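Local coordinates for putative uncharacterized protein (Xanthomonas oryzae pv. oryzae, PDB 4KL0) that binds calcium and probably hydrolyses N-glycosidic bonds of nucleosides or related compounds, though its substrate is not established, at residues L8-L19 with K360-A371; G131-L139 with S158-D166. All coordinates share one frame; numbering follows the deposited sequence.

How the interactions relate
Both interactions pack helix on helix around the Rossmann-like core of the nucleoside hydrolase fold, but on opposite sides of the chain's centre, with about 21 Å between their nearest atoms and no shared element. Interaction 1 joins the two ends of the chain, the first helix against the last, and is partly buried: leucine and valine packing is flanked by two salt bridges, and the glutamate of one is also held by a serine hydroxyl and by the backbone N of its helix's N-cap residue. Interaction 2, nested in sequence inside the span that interaction 1 closes, sets two neighbouring helices beside the mostly parallel sheet. It is smaller but buried and mostly apolar, with one long ion pair at its surface.

Interaction 1: residues L8-L19 with K360-A371; sequences LTPTEAAVLREL and KARLLLSALAKA
Glu12 and Val15 enter the side of helix 358-372 as knobs into holes, where the first and last helices of this nucleoside hydrolase fold cross at nearly a right angle (signed crossing angle -91°). Glu12 sits among Leu363, Ser366, Ala367 and Lys370. Its CG lies anti to the carbonyl carbon, beside the backbone N (chi1 -80°), and the rest of the chain runs extended, bringing the carboxylate across the end of Lys370. In a salt bridge, Lys370 NZ lies 2.9 Å from Glu12 OE1, on the syn lone pair, and more weakly bonds OE2. Ser366 OG donates to Glu12 OE2 at 2.6 Å from well above the carboxylate plane. Thr9 N holds OE1 from its anti side, while Thr9 OG1 receives Glu12 N; this capping box fixes the carboxylate at the helix start and probably favours its charged form. One turn on, Val15 fills the hole among Lys360, Leu363, Leu364 and Ala367: CG1 is 3.9 Å from Leu364 CA, and CG2 rests on Lys360's bent aliphatic chain. Deeper in, Leu16 and Leu19 meet Leu368, which also packs on helix 41-54. At the far end Lys360 crosses Glu18 in a second salt bridge, NZ 3.1 Å from Glu18 OE2 on the syn side.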
loop_
_atom_site.group_PDB
_atom_site.type_symbol
_atom_site.label_atom_id
_atom_site.label_comp_id
_atom_site.label_asym_id
_atom_site.label_seq_id
_atom_site.Cartn_x
_atom_site.Cartn_y
_atom_site.Cartn_z
ATOM N N LEU A 8 6.973 -2.263 -22.867
ATOM C CA LEU A 8 6.016 -1.226 -22.600
ATOM C C LEU A 8 5.461 -0.755 -23.935
ATOM O O LEU A 8 6.135 -0.892 -24.967
ATOM C CB LEU A 8 6.764 -0.081 -21.973
ATOM C CG LEU A 8 7.410 -0.390 -20.610
ATOM C CD1 LEU A 8 8.062 0.850 -20.089
ATOM C CD2 LEU A 8 6.296 -0.842 -19.692
ATOM N N THR A 9 4.273 -0.164 -23.901
ATOM C CA THR A 9 3.686 0.474 -25.069
ATOM C C THR A 9 4.353 1.816 -25.260
ATOM O O THR A 9 4.939 2.354 -24.323
ATOM C CB THR A 9 2.165 0.751 -24.894
ATOM O OG1 THR A 9 1.952 1.742 -23.873
ATOM C CG2 THR A 9 1.420 -0.526 -24.558
ATOM N N PRO A 10 4.234 2.399 -26.472
ATOM C CA PRO A 10 4.827 3.732 -26.629
ATOM C C PRO A 10 4.477 4.713 -25.543
ATOM O O PRO A 10 5.400 5.335 -25.024
ATOM C CB PRO A 10 4.220 4.232 -27.949
ATOM C CG PRO A 10 4.040 2.979 -28.735
ATOM C CD PRO A 10 3.630 1.923 -27.736
ATOM N N THR A 11 3.197 4.886 -25.206
ATOM C CA THR A 11 2.863 5.862 -24.177
ATOM C C THR A 11 3.340 5.433 -22.758
ATOM O O THR A 11 3.603 6.272 -21.914
ATOM C CB THR A 11 1.371 6.243 -24.164
ATOM O OG1 THR A 11 0.581 5.171 -23.609
ATOM C CG2 THR A 11 0.921 6.536 -25.576
ATOM N N GLU A 12 3.421 4.133 -22.492
ATOM C CA GLU A 12 3.949 3.685 -21.187
ATOM C C GLU A 12 5.450 3.986 -21.127
ATOM O O GLU A 12 5.958 4.496 -20.136
ATOM C CB GLU A 12 3.722 2.190 -20.982
ATOM C CG GLU A 12 2.290 1.889 -20.546
ATOM C CD GLU A 12 1.947 0.410 -20.696
ATOM O OE1 GLU A 12 2.731 -0.391 -21.317
ATOM O OE2 GLU A 12 0.852 0.067 -20.197
ATOM N N ALA A 13 6.146 3.675 -22.212
ATOM C CA ALA A 13 7.588 3.858 -22.247
ATOM C C ALA A 13 7.885 5.352 -22.068
ATOM O O ALA A 13 8.807 5.721 -21.340
ATOM C CB ALA A 13 8.186 3.303 -23.550
ATOM N N ALA A 14 7.081 6.224 -22.689
ATOM C CA ALA A 14 7.261 7.675 -22.514
ATOM C C ALA A 14 7.039 8.209 -21.108
ATOM O O ALA A 14 7.708 9.151 -20.650
ATOM C CB ALA A 14 6.361 8.451 -23.498
ATOM N N VAL A 15 6.078 7.634 -20.390
ATOM C CA VAL A 15 5.837 8.163 -19.070
ATOM C C VAL A 15 6.964 7.734 -18.114
ATOM O O VAL A 15 7.308 8.460 -17.221
ATOM C CB VAL A 15 4.444 7.792 -18.490
ATOM C CG1 VAL A 15 4.428 6.397 -18.025
ATOM C CG2 VAL A 15 4.113 8.682 -17.329
ATOM N N LEU A 16 7.565 6.580 -18.382
ATOM C CA LEU A 16 8.639 6.097 -17.537
ATOM C C LEU A 16 9.934 6.867 -17.847
ATOM O O LEU A 16 10.683 7.226 -16.935
ATOM C CB LEU A 16 8.808 4.585 -17.685
ATOM C CG LEU A 16 9.971 4.038 -16.878
ATOM C CD1 LEU A 16 9.730 4.205 -15.369
ATOM C CD2 LEU A 16 10.111 2.545 -17.252
ATOM N N ARG A 17 10.166 7.175 -19.114
ATOM C CA ARG A 17 11.267 8.090 -19.463
ATOM C C ARG A 17 11.134 9.438 -18.747
ATOM O O ARG A 17 12.108 9.998 -18.191
ATOM C CB ARG A 17 11.244 8.321 -20.973
ATOM C CG ARG A 17 12.410 9.110 -21.538
ATOM C CD ARG A 17 12.327 9.054 -23.065
ATOM N NE ARG A 17 12.413 7.679 -23.555
ATOM C CZ ARG A 17 11.449 7.037 -24.225
ATOM N NH1 ARG A 17 10.303 7.656 -24.550
ATOM N NH2 ARG A 17 11.632 5.772 -24.584
ATOM N N GLU A 18 9.925 9.978 -18.745
ATOM C CA GLU A 18 9.658 11.235 -18.070
ATOM C C GLU A 18 9.901 11.177 -16.562
ATOM O O GLU A 18 10.470 12.093 -15.956
ATOM C CB GLU A 18 8.222 11.709 -18.371
ATOM C CG GLU A 18 7.871 13.016 -17.650
ATOM C CD GLU A 18 6.383 13.414 -17.767
ATOM O OE1 GLU A 18 5.573 12.643 -18.372
ATOM O OE2 GLU A 18 6.042 14.519 -17.257
ATOM N N LEU A 19 9.447 10.106 -15.914
ATOM C CA LEU A 19 9.714 9.993 -14.491
ATOM C C LEU A 19 11.225 9.937 -14.250
ATOM O O LEU A 19 11.736 10.502 -13.270
ATOM C CB LEU A 19 9.067 8.730 -13.924
ATOM C CG LEU A 19 9.480 8.399 -12.494
ATOM C CD1 LEU A 19 9.095 9.475 -11.458
ATOM C CD2 LEU A 19 8.912 7.058 -12.094
ATOM N N LYS A 360 -2.328 9.994 -16.260
ATOM C CA LYS A 360 -0.899 9.762 -16.135
ATOM C C LYS A 360 -0.576 8.818 -14.947
ATOM O O LYS A 360 0.309 7.992 -15.051
ATOM C CB LYS A 360 -0.127 11.073 -15.996
ATOM C CG LYS A 360 1.397 10.871 -15.872
ATOM C CD LYS A 360 2.169 11.856 -16.670
ATOM C CE LYS A 360 2.258 13.200 -16.032
ATOM N NZ LYS A 360 2.938 14.133 -17.002
ATOM N N ALA A 361 -1.275 8.989 -13.835
ATOM C CA ALA A 361 -1.126 8.041 -12.720
ATOM C C ALA A 361 -1.447 6.618 -13.161
ATOM O O ALA A 361 -0.717 5.653 -12.827
ATOM C CB ALA A 361 -2.005 8.473 -11.525
ATOM N N ARG A 362 -2.549 6.438 -13.896
ATOM C CA ARG A 362 -2.885 5.113 -14.435
ATOM C C ARG A 362 -1.769 4.543 -15.323
ATOM O O ARG A 362 -1.391 3.371 -15.196
ATOM C CB ARG A 362 -4.162 5.177 -15.280
ATOM C CG ARG A 362 -5.460 5.384 -14.508
ATOM C CD ARG A 362 -6.664 5.216 -15.485
ATOM N NE ARG A 362 -7.895 5.673 -14.833
ATOM C CZ ARG A 362 -8.417 6.891 -14.967
ATOM N NH1 ARG A 362 -7.828 7.797 -15.763
ATOM N NH2 ARG A 362 -9.542 7.198 -14.315
ATOM N N LEU A 363 -1.238 5.386 -16.224
ATOM C CA LEU A 363 -0.243 4.962 -17.199
ATOM C C LEU A 363 1.102 4.661 -16.497
ATOM O O LEU A 363 1.765 3.650 -16.758
ATOM C CB LEU A 363 -0.071 6.082 -18.243
ATOM C CG LEU A 363 0.412 5.736 -19.629
ATOM C CD1 LEU A 363 -0.521 4.723 -20.266
ATOM C CD2 LEU A 363 0.416 7.035 -20.423
ATOM N N LEU A 364 1.470 5.510 -15.556
ATOM C CA LEU A 364 2.670 5.261 -14.733
ATOM C C LEU A 364 2.589 3.991 -13.872
ATOM O O LEU A 364 3.570 3.207 -13.805
ATOM C CB LEU A 364 3.007 6.470 -13.885
ATOM C CG LEU A 364 4.303 6.306 -13.103
ATOM C CD1 LEU A 364 5.496 6.188 -14.078
ATOM C CD2 LEU A 364 4.466 7.470 -12.181
ATOM N N LEU A 365 1.441 3.753 -13.234
ATOM C CA LEU A 365 1.269 2.482 -12.503
ATOM C C LEU A 365 1.455 1.304 -13.449
ATOM O O LEU A 365 2.191 0.367 -13.113
ATOM C CB LEU A 365 -0.113 2.395 -11.832
ATOM C CG LEU A 365 -0.265 3.328 -10.631
ATOM C CD1 LEU A 365 -1.759 3.485 -10.278
ATOM C CD2 LEU A 365 0.502 2.887 -9.361
ATOM N N SER A 366 0.845 1.325 -14.651
ATOM C CA SER A 366 1.023 0.213 -15.601
ATOM C C SER A 366 2.498 0.081 -16.043
ATOM O O SER A 366 3.042 -1.033 -16.079
ATOM C CB SER A 366 0.056 0.364 -16.802
ATOM O OG SER A 366 0.257 -0.700 -17.750
ATOM N N ALA A 367 3.127 1.211 -16.384
ATOM C CA ALA A 367 4.553 1.188 -16.780
ATOM C C ALA A 367 5.454 0.582 -15.711
ATOM O O ALA A 367 6.274 -0.305 -16.010
ATOM C CB ALA A 367 5.031 2.576 -17.180
ATOM N N LEU A 368 5.284 1.028 -14.459
ATOM C CA LEU A 368 6.128 0.522 -13.402
ATOM C C LEU A 368 5.897 -0.975 -13.160
ATOM O O LEU A 368 6.862 -1.711 -12.995
ATOM C CB LEU A 368 5.891 1.334 -12.131
ATOM C CG LEU A 368 6.275 2.828 -12.139
ATOM C CD1 LEU A 368 5.627 3.507 -10.948
ATOM C CD2 LEU A 368 7.801 3.020 -12.068
ATOM N N ALA A 369 4.632 -1.418 -13.114
ATOM C CA ALA A 369 4.400 -2.829 -12.820
ATOM C C ALA A 369 4.929 -3.723 -13.951
ATOM O O ALA A 369 5.590 -4.757 -13.703
ATOM C CB ALA A 369 2.995 -3.082 -12.588
ATOM N N LYS A 370 4.718 -3.310 -15.199
ATOM C CA LYS A 370 5.228 -4.159 -16.299
ATOM C C LYS A 370 6.744 -4.211 -16.340
ATOM O O LYS A 370 7.333 -5.297 -16.575
ATOM C CB LYS A 370 4.738 -3.687 -17.674
ATOM C CG LYS A 370 3.273 -3.857 -17.918
ATOM C CD LYS A 370 2.910 -3.117 -19.207
ATOM C CE LYS A 370 1.524 -3.466 -19.706
ATOM N NZ LYS A 370 1.274 -2.832 -21.084
ATOM N N ALA A 371 7.405 -3.072 -16.105
ATOM C CA ALA A 371 8.875 -3.051 -16.118
ATOM C C ALA A 371 9.445 -3.919 -14.982
ATOM O O ALA A 371 10.463 -4.614 -15.151
ATOM C CB ALA A 371 9.401 -1.593 -16.049
#

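Interaction 2: residues G131-L139 with S158-D166; sequences GVRAMCERL and SALLAEAGD
Two helices flanking the mostly parallel sheet of the Rossmann-like nucleoside hydrolase core, 133-141 and 155-163, pack here at 46° between their N-to-C directions, with strand 146-150 between them in sequence. Leu160 is the central side chain. A chi1 of -179° swings its CG opposite the backbone N and carries both methyls into the groove formed by Val132, Met135, Cys136 and Leu139. Its CD1 lies 3.7 Å from Cys136 SG and 3.9 Å from Met135 CB; the Met135 chain crosses it at about a right angle, running on, extended, toward strands 28-34 and 58-65. Leu139 comes from the other end of the groove and meets Leu160 tip to tip, CD1 to CD2 at 4.1 Å. Both Leu160 and Met135 also touch Leu31 and Phe33, which ties the pair of helices to the face of the sheet. Ala164, just past helix 155-163, sets its methyl 3.8 Å from Cys136 SG, on the same flank of the sulfur as Leu160. At the solvent-facing edge Arg133 bends back at chi2 and chi3 to reach Glu163. Their guanidinium and carboxylate planes are nearly parallel (8° apart), but OE1 approaches obliquely, and the salt bridge is long, Arg133 NH1 to Glu163 OE1 3.3 Å.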
loop_
_atom_site.group_PDB
_atom_site.type_symbol
_atom_site.label_atom_id
_atom_site.label_comp_id
_atom_site.label_asym_id
_atom_site.label_seq_id
_atom_site.Cartn_x
_atom_site.Cartn_y
_atom_site.Cartn_z
ATOM N N GLY A 131 9.444 -7.870 14.956
ATOM C CA GLY A 131 8.812 -6.614 14.567
ATOM C C GLY A 131 9.771 -5.525 14.137
ATOM O O GLY A 131 10.567 -5.718 13.218
ATOM N N VAL A 132 9.738 -4.388 14.845
ATOM C CA VAL A 132 10.454 -3.179 14.409
ATOM C C VAL A 132 11.908 -3.020 14.918
ATOM O O VAL A 132 12.510 -1.954 14.778
ATOM C CB VAL A 132 9.681 -1.935 14.818
ATOM C CG1 VAL A 132 8.195 -2.054 14.364
ATOM C CG2 VAL A 132 9.743 -1.739 16.323
ATOM N N ARG A 133 12.473 -4.083 15.478
ATOM C CA ARG A 133 13.836 -3.996 16.021
ATOM C C ARG A 133 14.862 -3.555 14.965
ATOM O O ARG A 133 15.651 -2.599 15.167
ATOM C CB ARG A 133 14.269 -5.336 16.610
ATOM C CG ARG A 133 15.502 -5.144 17.488
ATOM C CD ARG A 133 15.106 -4.481 18.817
ATOM N NE ARG A 133 15.569 -3.091 18.978
ATOM C CZ ARG A 133 14.920 -2.170 19.706
ATOM N NH1 ARG A 133 13.779 -2.486 20.325
ATOM N NH2 ARG A 133 15.390 -0.926 19.817
ATOM N N ALA A 134 14.836 -4.222 13.814
ATOM C CA ALA A 134 15.768 -3.863 12.746
ATOM C C ALA A 134 15.568 -2.436 12.257
ATOM O O ALA A 134 16.532 -1.784 11.933
ATOM C CB ALA A 134 15.715 -4.874 11.584
ATOM N N MET A 135 14.312 -1.959 12.168
ATOM C CA MET A 135 14.054 -0.576 11.780
ATOM C C MET A 135 14.717 0.379 12.777
ATOM O O MET A 135 15.235 1.433 12.377
ATOM C CB MET A 135 12.532 -0.296 11.674
ATOM C CG MET A 135 11.869 -1.016 10.470
ATOM S SD MET A 135 10.045 -0.639 10.428
ATOM C CE MET A 135 9.647 -1.329 8.723
ATOM N N CYS A 136 14.623 0.045 14.069
ATOM C CA CYS A 136 15.251 0.866 15.111
ATOM C C CYS A 136 16.774 0.963 14.867
ATOM O O CYS A 136 17.359 2.086 14.794
ATOM C CB CYS A 136 14.980 0.300 16.510
ATOM S SG CYS A 136 13.305 0.587 17.157
ATOM N N GLU A 137 17.407 -0.203 14.748
ATOM C CA GLU A 137 18.855 -0.261 14.481
ATOM C C GLU A 137 19.227 0.516 13.233
ATOM O O GLU A 137 20.268 1.174 13.181
ATOM C CB GLU A 137 19.321 -1.702 14.344
ATOM C CG GLU A 137 19.044 -2.560 15.573
ATOM C CD GLU A 137 19.691 -3.939 15.465
ATOM O OE1 GLU A 137 20.684 -4.076 14.702
ATOM O OE2 GLU A 137 19.213 -4.892 16.125
ATOM N N ARG A 138 18.371 0.464 12.213
ATOM C CA ARG A 138 18.658 1.172 10.990
ATOM C C ARG A 138 18.493 2.700 11.108
ATOM O O ARG A 138 19.263 3.450 10.507
ATOM C CB ARG A 138 17.842 0.587 9.806
ATOM C CG ARG A 138 18.088 1.353 8.498
ATOM C CD ARG A 138 17.347 0.709 7.315
ATOM N NE ARG A 138 17.666 -0.702 7.153
ATOM C CZ ARG A 138 18.737 -1.113 6.475
ATOM N NH1 ARG A 138 19.562 -0.205 5.947
ATOM N NH2 ARG A 138 18.975 -2.427 6.319
ATOM N N LEU A 139 17.500 3.170 11.870
ATOM C CA LEU A 139 17.344 4.609 12.080
ATOM C C LEU A 139 18.624 5.139 12.769
ATOM O O LEU A 139 19.075 6.252 12.503
ATOM C CB LEU A 139 16.104 4.905 12.942
ATOM C CG LEU A 139 14.784 4.702 12.187
ATOM C CD1 LEU A 139 13.608 4.934 13.101
ATOM C CD2 LEU A 139 14.724 5.646 10.973
ATOM N N SER A 158 3.365 2.741 14.978
ATOM C CA SER A 158 3.264 3.531 16.210
ATOM C C SER A 158 4.316 2.992 17.187
ATOM O O SER A 158 4.973 3.810 17.859
ATOM C CB SER A 158 1.877 3.381 16.796
ATOM O OG SER A 158 1.801 4.001 18.086
ATOM N N ALA A 159 4.473 1.654 17.279
ATOM C CA ALA A 159 5.526 1.053 18.127
ATOM C C ALA A 159 6.907 1.617 17.815
ATOM O O ALA A 159 7.709 1.837 18.721
ATOM C CB ALA A 159 5.539 -0.478 18.045
ATOM N N LEU A 160 7.186 1.884 16.535
ATOM C CA LEU A 160 8.495 2.388 16.123
ATOM C C LEU A 160 8.670 3.804 16.600
ATOM O O LEU A 160 9.739 4.151 17.104
ATOM C CB LEU A 160 8.687 2.345 14.579
ATOM C CG LEU A 160 10.047 2.847 14.058
ATOM C CD1 LEU A 160 11.146 1.935 14.532
ATOM C CD2 LEU A 160 10.118 2.871 12.520
ATOM N N LEU A 161 7.627 4.621 16.467
ATOM C CA LEU A 161 7.756 6.007 16.929
ATOM C C LEU A 161 7.903 5.966 18.441
ATOM O O LEU A 161 8.581 6.840 19.044
ATOM C CB LEU A 161 6.564 6.868 16.536
ATOM C CG LEU A 161 6.930 7.826 15.433
ATOM C CD1 LEU A 161 7.360 7.001 14.192
ATOM C CD2 LEU A 161 5.748 8.700 15.157
ATOM N N ALA A 162 7.326 4.965 19.094
ATOM C CA ALA A 162 7.448 4.953 20.553
ATOM C C ALA A 162 8.825 4.463 21.010
ATOM O O ALA A 162 9.427 5.060 21.934
ATOM C CB ALA A 162 6.346 4.127 21.196
ATOM N N GLU A 163 9.315 3.364 20.429
ATOM C CA GLU A 163 10.586 2.790 20.867
ATOM C C GLU A 163 11.763 3.623 20.408
ATOM O O GLU A 163 12.775 3.705 21.100
ATOM C CB GLU A 163 10.703 1.334 20.401
ATOM C CG GLU A 163 9.593 0.500 21.058
ATOM C CD GLU A 163 9.638 -0.958 20.697
ATOM O OE1 GLU A 163 10.659 -1.388 20.100
ATOM O OE2 GLU A 163 8.636 -1.655 21.007
ATOM N N ALA A 164 11.625 4.308 19.276
ATOM C CA ALA A 164 12.773 5.006 18.718
ATOM C C ALA A 164 12.458 6.470 18.496
ATOM O O ALA A 164 12.968 7.094 17.571
ATOM C CB ALA A 164 13.212 4.336 17.436
ATOM N N GLY A 165 11.598 7.016 19.352
ATOM C CA GLY A 165 11.255 8.428 19.357
ATOM C C GLY A 165 12.420 9.409 19.330
ATOM O O GLY A 165 12.326 10.471 18.712
ATOM N N ASP A 166 13.522 9.048 19.973
ATOM C CA ASP A 166 14.737 9.859 19.896
ATOM C C ASP A 166 15.252 9.906 18.429
ATOM O O ASP A 166 15.624 10.972 17.895
ATOM C CB ASP A 166 15.806 9.323 20.889
ATOM C CG ASP A 166 16.052 7.778 20.769
ATOM O OD1 ASP A 166 15.082 7.005 20.530
ATOM O OD2 ASP A 166 17.228 7.321 20.925
#